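Local coordinates for amidase, hydantoinase/carbamoylase family (Burkholderia vietnamiensis, PDB 5I4M), which probably hydrolyses N-carbamoyl-L-amino acids to free amino acids, as a two-zinc amidase of the peptidase M20 family, at residues A40-T45 and D59-D64; V67-A72 and G119-L124; M82-M87 and A197-R202; E125-L130 and H139-V144. One frame throughout, in Å; residues are numbered along the deposited sequence.

In the fold
The four contacts lie in the zinc-binding part of an M20-type fold, where helices pack on a beta sheet. Contacts 1 and 2 follow each other on helix 57-72, with centres 14 Å apart. Contacts 2 and 4 share helix 117-132, and their centres are only 8 Å apart. Contacts 3 and 4 reach the neighbouring antiparallel strands 85-89 and 141-145, and R202 of contact 3 forms a salt bridge with E142 of contact 4. Contacts 1, 2 and 4 close in series along the chain. Contact 4 is nested inside the loop closed by contact 3, while contacts 2 and 3 cross. Together they tie loop, helix and strand into one body beside the zinc site.

Contact 1: residues A40-T45 and D59-D64; sequences AKIGAT and DKAARD
A type II beta turn, K41 to A44, sets I42 against A61 and A62 of helix 57-72. The turn lies in the loop that joins helix 29-39 to this helix, within the helical layer of the M20 zinc-hydrolase fold. I42 and G43 occupy its two corner positions. G43 has a positive phi of 87°, as the third residue of such a turn requires. The closing bond, from A44 N to K41 O, is weak at 3.3 Å.

Across the contact the packing is wholly apolar. Both ends of the branched I42 side chain touch the helix. I42 CG2 lies anti to the backbone N and meets A61 CB at 4.1 Å. The other branch leads to I42 CD1, which rests on the helix backbone, 3.7 Å from A62 CA. I42 also touches L58 and L65, so it lies along one flank of the helix. The A62 side chain is about 10 Å from that of the zinc ligand H104.

Charged groups on the helix pair among themselves and turn elsewhere. R63 NE makes a weak, salt-bridged bond of 3.4 Å to D59 OD2. D59 OD1 lies at the guanidinium edge, in its plane. R63 NH1 and NH2 reach on to G83 O and T147 OG1. D64 OD1 bonds to the hydroxyl of Y193. One turn of helix spans the last pair: K60 NZ meets the syn lone pair of D64 OD2 at 2.7 Å.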
loop_
_atom_site.group_PDB
_atom_site.type_symbol
_atom_site.label_atom_id
_atom_site.label_comp_id
_atom_site.label_asym_id
_atom_site.label_seq_id
_atom_site.Cartn_x
_atom_site.Cartn_y
_atom_site.Cartn_z
ATOM N N ALA A 40 0.456 -24.003 -16.530
ATOM C CA ALA A 40 0.249 -23.591 -15.143
ATOM C C ALA A 40 1.539 -23.590 -14.326
ATOM O O ALA A 40 1.579 -22.959 -13.267
ATOM C CB ALA A 40 -0.782 -24.496 -14.466
ATOM N N LYS A 41 2.582 -24.305 -14.766
ATOM C CA LYS A 41 3.856 -24.266 -14.048
ATOM C C LYS A 41 4.550 -22.912 -14.158
ATOM O O LYS A 41 5.403 -22.591 -13.322
ATOM C CB LYS A 41 4.801 -25.339 -14.585
ATOM C CG LYS A 41 4.256 -26.742 -14.512
ATOM C CD LYS A 41 5.174 -27.696 -15.262
ATOM C CE LYS A 41 4.778 -29.132 -15.003
ATOM N NZ LYS A 41 5.570 -30.071 -15.843
ATOM N N ILE A 42 4.223 -22.127 -15.182
ATOM C CA ILE A 42 4.928 -20.884 -15.470
ATOM C C ILE A 42 4.327 -19.805 -14.576
ATOM O O ILE A 42 3.265 -19.255 -14.870
ATOM C CB ILE A 42 4.840 -20.520 -16.951
ATOM C CG1 ILE A 42 5.409 -21.668 -17.793
ATOM C CG2 ILE A 42 5.575 -19.199 -17.232
ATOM C CD1 ILE A 42 5.298 -21.416 -19.287
ATOM N N GLY A 43 5.015 -19.499 -13.476
ATOM C CA GLY A 43 4.473 -18.621 -12.458
ATOM C C GLY A 43 3.636 -19.319 -11.411
ATOM O O GLY A 43 2.845 -18.658 -10.728
ATOM N N ALA A 44 3.775 -20.636 -11.262
ATOM C CA ALA A 44 2.972 -21.356 -10.280
ATOM C C ALA A 44 3.195 -20.798 -8.879
ATOM O O ALA A 44 4.317 -20.456 -8.496
ATOM C CB ALA A 44 3.307 -22.849 -10.305
ATOM N N THR A 45 2.116 -20.690 -8.113
ATOM C CA THR A 45 2.223 -20.176 -6.758
ATOM C C THR A 45 2.037 -21.300 -5.746
ATOM O O THR A 45 1.470 -22.351 -6.064
ATOM C CB THR A 45 1.181 -19.080 -6.492
ATOM O OG1 THR A 45 -0.121 -19.663 -6.466
ATOM C CG2 THR A 45 1.221 -18.008 -7.579
ATOM N N ASP A 59 5.487 -14.051 -18.265
ATOM C CA ASP A 59 4.614 -13.865 -19.424
ATOM C C ASP A 59 5.361 -14.194 -20.713
ATOM O O ASP A 59 4.829 -14.879 -21.594
ATOM C CB ASP A 59 4.099 -12.421 -19.438
ATOM C CG ASP A 59 2.937 -12.194 -20.397
ATOM O OD1 ASP A 59 2.103 -13.109 -20.570
ATOM O OD2 ASP A 59 2.836 -11.075 -20.952
ATOM N N LYS A 60 6.614 -13.741 -20.814
ATOM C CA LYS A 60 7.455 -14.052 -21.969
ATOM C C LYS A 60 7.587 -15.553 -22.173
ATOM O O LYS A 60 7.499 -16.037 -23.305
ATOM C CB LYS A 60 8.847 -13.428 -21.790
ATOM C CG LYS A 60 9.852 -13.810 -22.874
ATOM C CD LYS A 60 11.272 -13.338 -22.539
ATOM C CE LYS A 60 12.274 -13.666 -23.651
ATOM N NZ LYS A 60 12.393 -15.143 -23.843
ATOM N N ALA A 61 7.820 -16.305 -21.091
ATOM C CA ALA A 61 8.028 -17.743 -21.230
ATOM C C ALA A 61 6.757 -18.450 -21.688
ATOM O O ALA A 61 6.819 -19.371 -22.514
ATOM C CB ALA A 61 8.541 -18.338 -19.915
ATOM N N ALA A 62 5.594 -18.038 -21.180
ATOM C CA ALA A 62 4.356 -18.660 -21.646
ATOM C C ALA A 62 4.130 -18.388 -23.130
ATOM O O ALA A 62 3.738 -19.290 -23.884
ATOM C CB ALA A 62 3.152 -18.168 -20.833
ATOM N N ARG A 63 4.347 -17.140 -23.561
ATOM C CA ARG A 63 4.281 -16.807 -24.982
ATOM C C ARG A 63 5.241 -17.662 -25.801
ATOM O O ARG A 63 4.847 -18.266 -26.809
ATOM C CB ARG A 63 4.603 -15.325 -25.186
ATOM C CG ARG A 63 3.573 -14.361 -24.625
ATOM C CD ARG A 63 4.208 -12.978 -24.399
ATOM N NE ARG A 63 3.157 -11.991 -24.185
ATOM C CZ ARG A 63 2.675 -11.175 -25.119
ATOM N NH1 ARG A 63 3.180 -11.178 -26.354
ATOM N NH2 ARG A 63 1.690 -10.338 -24.806
ATOM N N ASP A 64 6.520 -17.693 -25.404
ATOM C CA ASP A 64 7.507 -18.478 -26.145
ATOM C C ASP A 64 7.072 -19.933 -26.274
ATOM O O ASP A 64 7.210 -20.547 -27.344
ATOM C CB ASP A 64 8.870 -18.425 -25.449
ATOM C CG ASP A 64 9.540 -17.062 -25.516
ATOM O OD1 ASP A 64 9.072 -16.159 -26.245
ATOM O OD2 ASP A 64 10.581 -16.910 -24.835
#

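Contact 2: residues V67-A72 and G119-L124; sequences VGWAKA and GVLGGL
W69 and A70 of helix 57-72 pack against L121 and L124 of helix 117-132, in the helical layer on the sheet of the M20 zinc-binding domain. The two helix segments run nearly parallel, with their axes 11.2 Å apart and 15° between them. Large side chains bridge this wide spacing. No hydrogen bond crosses it.

Aromatic-to-aliphatic packing carries most of the contact. The indole of W69 extends from its helix toward the other, with its six-membered ring leading. L124 CD2 approaches this ring obliquely and lies 3.7 Å from W69 CE3. L124 CD2 also touches W69 CB, at 3.8 Å, so it fills the angle between the ring and its stem. L121 CD2 sits instead at the ring edge, in plane, 4.0 Å from W69 CZ3.

Packing of a side chain on backbone adds a smaller part. L124 has CG anti to the backbone N (chi1 174°), which sends the side chain across to helix 57-72. There the second methyl, L124 CD1, lies 4.1 Å from A70 CA.

Around this pair, helix 29-39 joins from beside L121, with S35, L36 and V39 touching it. V39 also touches W69, and R128, one turn beyond L124, makes a cation-pi contact with the indole. On the sheet side, A70 rests on M87 of strand 85-89.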
loop_
_atom_site.group_PDB
_atom_site.type_symbol
_atom_site.label_atom_id
_atom_site.label_comp_id
_atom_site.label_asym_id
_atom_site.label_seq_id
_atom_site.Cartn_x
_atom_site.Cartn_y
_atom_site.Cartn_z
ATOM N N VAL A 67 3.970 -20.272 -28.661
ATOM C CA VAL A 67 4.424 -20.033 -30.034
ATOM C C VAL A 67 5.156 -21.255 -30.580
ATOM O O VAL A 67 4.940 -21.665 -31.729
ATOM C CB VAL A 67 5.298 -18.766 -30.097
ATOM C CG1 VAL A 67 6.109 -18.727 -31.384
ATOM C CG2 VAL A 67 4.414 -17.524 -29.973
ATOM N N GLY A 68 6.029 -21.860 -29.771
ATOM C CA GLY A 68 6.714 -23.068 -30.221
ATOM C C GLY A 68 5.756 -24.202 -30.542
ATOM O O GLY A 68 5.912 -24.896 -31.554
ATOM N N TRP A 69 4.751 -24.408 -29.685
ATOM C CA TRP A 69 3.750 -25.435 -29.947
ATOM C C TRP A 69 2.974 -25.134 -31.220
ATOM O O TRP A 69 2.695 -26.038 -32.019
ATOM C CB TRP A 69 2.777 -25.538 -28.773
ATOM C CG TRP A 69 3.351 -26.130 -27.522
ATOM C CD1 TRP A 69 4.503 -26.857 -27.404
ATOM C CD2 TRP A 69 2.806 -26.015 -26.197
ATOM N NE1 TRP A 69 4.699 -27.219 -26.090
ATOM C CE2 TRP A 69 3.669 -26.718 -25.332
ATOM C CE3 TRP A 69 1.668 -25.402 -25.665
ATOM C CZ2 TRP A 69 3.426 -26.823 -23.965
ATOM C CZ3 TRP A 69 1.427 -25.508 -24.312
ATOM C CH2 TRP A 69 2.306 -26.215 -23.475
ATOM N N ALA A 70 2.591 -23.873 -31.415
ATOM C CA ALA A 70 1.820 -23.532 -32.604
ATOM C C ALA A 70 2.628 -23.780 -33.865
ATOM O O ALA A 70 2.097 -24.289 -34.858
ATOM C CB ALA A 70 1.367 -22.074 -32.544
ATOM N N LYS A 71 3.914 -23.414 -33.854
ATOM C CA LYS A 71 4.737 -23.664 -35.032
ATOM C C LYS A 71 4.840 -25.154 -35.306
ATOM O O LYS A 71 4.802 -25.588 -36.467
ATOM C CB LYS A 71 6.124 -23.050 -34.858
ATOM C CG LYS A 71 6.151 -21.539 -35.058
ATOM C CD LYS A 71 7.533 -20.962 -34.806
ATOM C CE LYS A 71 7.530 -19.450 -34.945
ATOM N NZ LYS A 71 8.823 -18.874 -34.489
ATOM N N ALA A 72 4.959 -25.958 -34.248
ATOM C CA ALA A 72 5.020 -27.404 -34.429
ATOM C C ALA A 72 3.717 -27.949 -34.988
ATOM O O ALA A 72 3.717 -29.015 -35.611
ATOM C CB ALA A 72 5.358 -28.092 -33.106
ATOM N N GLY A 119 -8.642 -20.085 -23.010
ATOM C CA GLY A 119 -9.040 -19.698 -24.359
ATOM C C GLY A 119 -7.901 -19.777 -25.359
ATOM O O GLY A 119 -8.110 -20.120 -26.528
ATOM N N VAL A 120 -6.682 -19.461 -24.920
ATOM C CA VAL A 120 -5.526 -19.598 -25.795
ATOM C C VAL A 120 -5.271 -21.067 -26.099
ATOM O O VAL A 120 -5.146 -21.466 -27.263
ATOM C CB VAL A 120 -4.285 -18.936 -25.165
ATOM C CG1 VAL A 120 -3.045 -19.219 -26.019
ATOM C CG2 VAL A 120 -4.498 -17.420 -25.020
ATOM N N LEU A 121 -5.188 -21.891 -25.056
ATOM C CA LEU A 121 -4.866 -23.300 -25.257
ATOM C C LEU A 121 -6.026 -24.058 -25.893
ATOM O O LEU A 121 -5.801 -25.043 -26.605
ATOM C CB LEU A 121 -4.457 -23.929 -23.927
ATOM C CG LEU A 121 -3.143 -23.367 -23.378
ATOM C CD1 LEU A 121 -2.757 -24.053 -22.066
ATOM C CD2 LEU A 121 -2.028 -23.523 -24.407
ATOM N N GLY A 122 -7.265 -23.634 -25.628
ATOM C CA GLY A 122 -8.394 -24.171 -26.373
ATOM C C GLY A 122 -8.264 -23.906 -27.863
ATOM O O GLY A 122 -8.548 -24.778 -28.688
ATOM N N GLY A 123 -7.808 -22.705 -28.226
ATOM C CA GLY A 123 -7.557 -22.420 -29.630
ATOM C C GLY A 123 -6.483 -23.316 -30.213
ATOM O O GLY A 123 -6.643 -23.864 -31.306
ATOM N N LEU A 124 -5.366 -23.474 -29.487
ATOM C CA LEU A 124 -4.311 -24.372 -29.951
ATOM C C LEU A 124 -4.843 -25.787 -30.152
ATOM O O LEU A 124 -4.481 -26.466 -31.123
ATOM C CB LEU A 124 -3.149 -24.376 -28.956
ATOM C CG LEU A 124 -2.065 -25.403 -29.292
ATOM C CD1 LEU A 124 -1.436 -25.084 -30.641
ATOM C CD2 LEU A 124 -0.998 -25.449 -28.215
#

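Contact 3: residues M82-M87 and A197-R202; sequences MGNVFM and APCGGR
M82 and C199 mark the closest backbone approach, with CA atoms 6.4 Å apart. The two segments run about 41° apart. Residues 82-84 form a loop leading into strand 85-89, while 197-202 is irregular. G83 in one segment and G200 and G201 in the other have positive phi.

C199 SG is anti to the backbone N (chi1 -176°) and touches two side chains, 3.8 Å from M82 CG and 3.8 Å from N84 ND2. N84 ND2 bonds to D80 and N84 OD1 to T147 N.

M82 to N84 belong to the loop of the beta hairpin of strands 76-79 and 85-89, in the zinc-binding domain. N84 is about 8 Å, side chain to side chain, from the zinc ligands H104 and E149.

F86 meets R202, the two side chains coming from opposite directions. The ring and guanidinium planes are perpendicular. F86 CD2 lies at the guanidinium edge, in its plane, 3.3 Å from R202 NH2, which approaches the ring obliquely. The cation-pi contact, 5.2 Å from R202 CZ to the F86 ring centroid, is long and at most weak. The guanidinium's stronger partner is E142, salt-bridged to R202 NH1.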
loop_
_atom_site.group_PDB
_atom_site.type_symbol
_atom_site.label_atom_id
_atom_site.label_comp_id
_atom_site.label_asym_id
_atom_site.label_seq_id
_atom_site.Cartn_x
_atom_site.Cartn_y
_atom_site.Cartn_z
ATOM N N MET A 82 1.623 -4.068 -30.575
ATOM C CA MET A 82 1.218 -4.178 -29.179
ATOM C C MET A 82 1.595 -5.523 -28.581
ATOM O O MET A 82 1.155 -5.839 -27.474
ATOM C CB MET A 82 -0.288 -3.957 -29.028
ATOM C CG MET A 82 -0.707 -2.476 -29.099
ATOM S SD MET A 82 -0.039 -1.477 -27.741
ATOM C CE MET A 82 -0.810 -2.253 -26.327
ATOM N N GLY A 83 2.381 -6.326 -29.292
ATOM C CA GLY A 83 2.777 -7.619 -28.767
ATOM C C GLY A 83 1.744 -8.715 -28.894
ATOM O O GLY A 83 1.972 -9.818 -28.380
ATOM N N ASN A 84 0.616 -8.454 -29.551
ATOM C CA ASN A 84 -0.350 -9.510 -29.802
ATOM C C ASN A 84 0.271 -10.544 -30.732
ATOM O O ASN A 84 0.970 -10.201 -31.692
ATOM C CB ASN A 84 -1.633 -8.956 -30.431
ATOM C CG ASN A 84 -2.281 -7.859 -29.605
ATOM O OD1 ASN A 84 -2.439 -7.985 -28.394
ATOM N ND2 ASN A 84 -2.693 -6.771 -30.273
ATOM N N VAL A 85 0.017 -11.819 -30.445
ATOM C CA VAL A 85 0.648 -12.930 -31.163
ATOM C C VAL A 85 -0.421 -13.631 -31.988
ATOM O O VAL A 85 -1.420 -14.103 -31.436
ATOM C CB VAL A 85 1.310 -13.922 -30.197
ATOM C CG1 VAL A 85 2.000 -15.037 -30.982
ATOM C CG2 VAL A 85 2.266 -13.211 -29.253
ATOM N N PHE A 86 -0.190 -13.743 -33.300
ATOM C CA PHE A 86 -1.146 -14.342 -34.225
ATOM C C PHE A 86 -0.562 -15.634 -34.779
ATOM O O PHE A 86 0.437 -15.614 -35.504
ATOM C CB PHE A 86 -1.496 -13.357 -35.336
ATOM C CG PHE A 86 -2.084 -12.073 -34.813
ATOM C CD1 PHE A 86 -1.263 -11.021 -34.423
ATOM C CD2 PHE A 86 -3.455 -11.937 -34.677
ATOM C CE1 PHE A 86 -1.812 -9.840 -33.922
ATOM C CE2 PHE A 86 -4.009 -10.766 -34.169
ATOM C CZ PHE A 86 -3.192 -9.720 -33.797
ATOM N N MET A 87 -1.187 -16.750 -34.429
ATOM C CA MET A 87 -0.760 -18.072 -34.863
ATOM C C MET A 87 -1.778 -18.567 -35.882
ATOM O O MET A 87 -2.931 -18.842 -35.534
ATOM C CB MET A 87 -0.631 -19.003 -33.660
ATOM C CG MET A 87 0.465 -18.574 -32.690
ATOM S SD MET A 87 0.273 -19.161 -30.988
ATOM C CE MET A 87 -0.854 -17.931 -30.312
ATOM N N ALA A 197 4.305 -6.211 -37.161
ATOM C CA ALA A 197 3.061 -6.130 -37.914
ATOM C C ALA A 197 2.184 -5.010 -37.363
ATOM O O ALA A 197 2.221 -4.725 -36.166
ATOM C CB ALA A 197 2.300 -7.446 -37.842
ATOM N N PRO A 198 1.400 -4.351 -38.215
ATOM C CA PRO A 198 0.496 -3.311 -37.710
ATOM C C PRO A 198 -0.505 -3.907 -36.731
ATOM O O PRO A 198 -0.939 -5.056 -36.874
ATOM C CB PRO A 198 -0.190 -2.789 -38.979
ATOM C CG PRO A 198 0.768 -3.110 -40.083
ATOM C CD PRO A 198 1.391 -4.427 -39.684
ATOM N N CYS A 199 -0.845 -3.132 -35.708
ATOM C CA CYS A 199 -1.850 -3.552 -34.742
ATOM C C CYS A 199 -3.219 -3.179 -35.294
ATOM O O CYS A 199 -3.558 -1.993 -35.375
ATOM C CB CYS A 199 -1.602 -2.910 -33.384
ATOM S SG CYS A 199 -2.751 -3.505 -32.126
ATOM N N GLY A 200 -4.000 -4.188 -35.690
ATOM C CA GLY A 200 -5.272 -3.943 -36.345
ATOM C C GLY A 200 -5.108 -3.676 -37.830
ATOM O O GLY A 200 -4.012 -3.661 -38.383
ATOM N N GLY A 201 -6.256 -3.456 -38.477
ATOM C CA GLY A 201 -6.345 -3.191 -39.898
ATOM C C GLY A 201 -6.918 -4.348 -40.693
ATOM O O GLY A 201 -7.632 -4.123 -41.677
ATOM N N ARG A 202 -6.639 -5.571 -40.273
ATOM C CA ARG A 202 -7.036 -6.743 -41.033
ATOM C C ARG A 202 -8.508 -7.025 -40.779
ATOM O O ARG A 202 -8.946 -7.045 -39.626
ATOM C CB ARG A 202 -6.216 -7.964 -40.615
ATOM C CG ARG A 202 -4.787 -7.969 -41.071
ATOM C CD ARG A 202 -4.246 -9.368 -40.920
ATOM N NE ARG A 202 -4.156 -9.783 -39.524
ATOM C CZ ARG A 202 -4.520 -10.984 -39.089
ATOM N NH1 ARG A 202 -5.025 -11.869 -39.942
ATOM N NH2 ARG A 202 -4.382 -11.297 -37.811
#

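Contact 4: residues E125-L130 and H139-V144; sequences EVIRSL and HPVEVV
I127 is the main bump on this face of helix 117-132, and V141 and V143 of strand 141-145 form the hollow that takes it. The helix lies over the strand with its axis 9.3 Å away, roughly antiparallel, at 150°. V141 and V143 alternate with E142, so both valines face the helix and the glutamate points away from it.

The I127 side chain drops into the gap between the valines. I127 CG1 lies beside V143 CG2, at 3.6 Å. One bond further out, I127 CD1 turns toward V141 and meets V141 CG1, also at 3.6 Å. I127 runs past both V141 and V143 in the opposite direction, side by side with each. I127 and V143 each have a second modelled conformer, so these two distances describe one of the alternatives.

The fit also works the other way. V141 is a bump between I127 and L130, which are nearly one turn apart on the helix. Its two methyls divide the work. CG1 takes I127, while V141 CG2 looks toward L130 CD1 across a looser 4.5 Å. V143 likewise presses against the helix backbone at V120 and G123, where G123 has no side chain to hold the strand off.

The contact lies inside a beta-alpha-beta unit. Strands 99-103 and 141-145 are parallel neighbours, and helix 117-132 links them. Helix 411-429 flanks one side, with L421 and L422 on V126, M425 on V141 and L426 on L130. Strand 85-89 is the antiparallel neighbour of strand 141-145 in the sheet, and its R89 touches L130.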
loop_
_atom_site.group_PDB
_atom_site.type_symbol
_atom_site.label_atom_id
_atom_site.label_comp_id
_atom_site.label_asym_id
_atom_site.label_seq_id
_atom_site.Cartn_x
_atom_site.Cartn_y
_atom_site.Cartn_z
ATOM N N GLU A 125 -5.713 -26.244 -29.248
ATOM C CA GLU A 125 -6.294 -27.580 -29.382
ATOM C C GLU A 125 -7.204 -27.675 -30.601
ATOM O O GLU A 125 -7.270 -28.733 -31.235
ATOM C CB GLU A 125 -7.050 -27.947 -28.099
ATOM C CG GLU A 125 -7.845 -29.267 -28.158
ATOM C CD GLU A 125 -6.988 -30.491 -28.495
ATOM O OE1 GLU A 125 -7.503 -31.406 -29.180
ATOM O OE2 GLU A 125 -5.805 -30.548 -28.080
ATOM N N VAL A 126 -7.896 -26.586 -30.959
ATOM C CA VAL A 126 -8.669 -26.581 -32.203
ATOM C C VAL A 126 -7.745 -26.787 -33.396
ATOM O O VAL A 126 -8.021 -27.591 -34.292
ATOM C CB VAL A 126 -9.477 -25.277 -32.333
ATOM C CG1 VAL A 126 -10.043 -25.142 -33.738
ATOM C CG2 VAL A 126 -10.602 -25.262 -31.330
ATOM N N ILE A 127 -6.621 -26.076 -33.419
ATOM C CA ILE A 127 -5.650 -26.236 -34.503
ATOM C C ILE A 127 -5.183 -27.682 -34.590
ATOM O O ILE A 127 -5.165 -28.299 -35.665
ATOM C CB ILE A 127 -4.460 -25.284 -34.294
ATOM C CG1 ILE A 127 -4.925 -23.826 -34.347
ATOM C CG2 ILE A 127 -3.365 -25.575 -35.312
ATOM C CD1 ILE A 127 -5.506 -23.430 -35.664
ATOM N N ARG A 128 -4.790 -28.249 -33.446
ATOM C CA ARG A 128 -4.288 -29.619 -33.447
ATOM C C ARG A 128 -5.372 -30.601 -33.872
ATOM O O ARG A 128 -5.091 -31.599 -34.547
ATOM C CB ARG A 128 -3.749 -29.982 -32.063
ATOM C CG ARG A 128 -2.504 -29.211 -31.664
ATOM C CD ARG A 128 -2.123 -29.521 -30.229
ATOM N NE ARG A 128 -0.733 -29.175 -29.924
ATOM C CZ ARG A 128 -0.234 -29.086 -28.692
ATOM N NH1 ARG A 128 -1.011 -29.296 -27.637
ATOM N NH2 ARG A 128 1.050 -28.782 -28.516
ATOM N N SER A 129 -6.617 -30.334 -33.480
ATOM C CA SER A 129 -7.706 -31.238 -33.827
ATOM C C SER A 129 -8.042 -31.152 -35.307
ATOM O O SER A 129 -8.380 -32.167 -35.927
ATOM C CB SER A 129 -8.930 -30.932 -32.970
ATOM O OG SER A 129 -8.731 -31.387 -31.646
ATOM N N LEU A 130 -7.953 -29.956 -35.895
ATOM C CA LEU A 130 -8.107 -29.855 -37.341
ATOM C C LEU A 130 -7.010 -30.630 -38.053
ATOM O O LEU A 130 -7.255 -31.252 -39.090
ATOM C CB LEU A 130 -8.089 -28.394 -37.783
ATOM C CG LEU A 130 -9.185 -27.473 -37.252
ATOM C CD1 LEU A 130 -8.863 -26.031 -37.618
ATOM C CD2 LEU A 130 -10.531 -27.884 -37.803
ATOM N N HIS A 139 -11.704 -20.503 -44.922
ATOM C CA HIS A 139 -11.012 -19.376 -44.330
ATOM C C HIS A 139 -9.828 -19.872 -43.502
ATOM O O HIS A 139 -9.913 -20.926 -42.870
ATOM C CB HIS A 139 -11.953 -18.577 -43.420
ATOM C CG HIS A 139 -13.136 -17.990 -44.127
ATOM N ND1 HIS A 139 -13.214 -16.653 -44.459
ATOM C CD2 HIS A 139 -14.293 -18.551 -44.550
ATOM C CE1 HIS A 139 -14.369 -16.418 -45.059
ATOM N NE2 HIS A 139 -15.041 -17.553 -45.128
ATOM N N PRO A 140 -8.732 -19.118 -43.453
ATOM C CA PRO A 140 -7.688 -19.433 -42.481
ATOM C C PRO A 140 -8.248 -19.316 -41.072
ATOM O O PRO A 140 -9.247 -18.637 -40.825
ATOM C CB PRO A 140 -6.612 -18.374 -42.750
ATOM C CG PRO A 140 -7.357 -17.237 -43.380
ATOM C CD PRO A 140 -8.434 -17.887 -44.203
ATOM N N VAL A 141 -7.593 -20.007 -40.147
ATOM C CA VAL A 141 -7.955 -19.994 -38.738
ATOM C C VAL A 141 -6.760 -19.470 -37.957
ATOM O O VAL A 141 -5.615 -19.814 -38.266
ATOM C CB VAL A 141 -8.368 -21.405 -38.264
ATOM C CG1 VAL A 141 -8.394 -21.485 -36.751
ATOM C CG2 VAL A 141 -9.733 -21.795 -38.865
ATOM N N GLU A 142 -7.012 -18.607 -36.975
ATOM C CA GLU A 142 -5.926 -18.061 -36.172
ATOM C C GLU A 142 -6.231 -18.195 -34.689
ATOM O O GLU A 142 -7.384 -18.094 -34.270
ATOM C CB GLU A 142 -5.683 -16.570 -36.492
ATOM C CG GLU A 142 -5.180 -16.304 -37.902
ATOM C CD GLU A 142 -4.825 -14.842 -38.129
ATOM O OE1 GLU A 142 -4.518 -14.470 -39.277
ATOM O OE2 GLU A 142 -4.863 -14.059 -37.160
ATOM N N VAL A 143 -5.184 -18.428 -33.893
ATOM C CA VAL A 143 -5.238 -18.321 -32.435
ATOM C C VAL A 143 -4.402 -17.116 -32.032
ATOM O O VAL A 143 -3.278 -16.954 -32.517
ATOM C CB VAL A 143 -4.710 -19.593 -31.749
ATOM C CG1 VAL A 143 -4.936 -19.519 -30.238
ATOM C CG2 VAL A 143 -5.366 -20.816 -32.344
ATOM N N VAL A 144 -4.942 -16.275 -31.147
ATOM C CA VAL A 144 -4.300 -15.021 -30.777
ATOM C C VAL A 144 -4.014 -15.024 -29.282
ATOM O O VAL A 144 -4.837 -15.492 -28.483
ATOM C CB VAL A 144 -5.171 -13.804 -31.167
ATOM C CG1 VAL A 144 -4.431 -12.502 -30.886
ATOM C CG2 VAL A 144 -5.547 -13.866 -32.657
#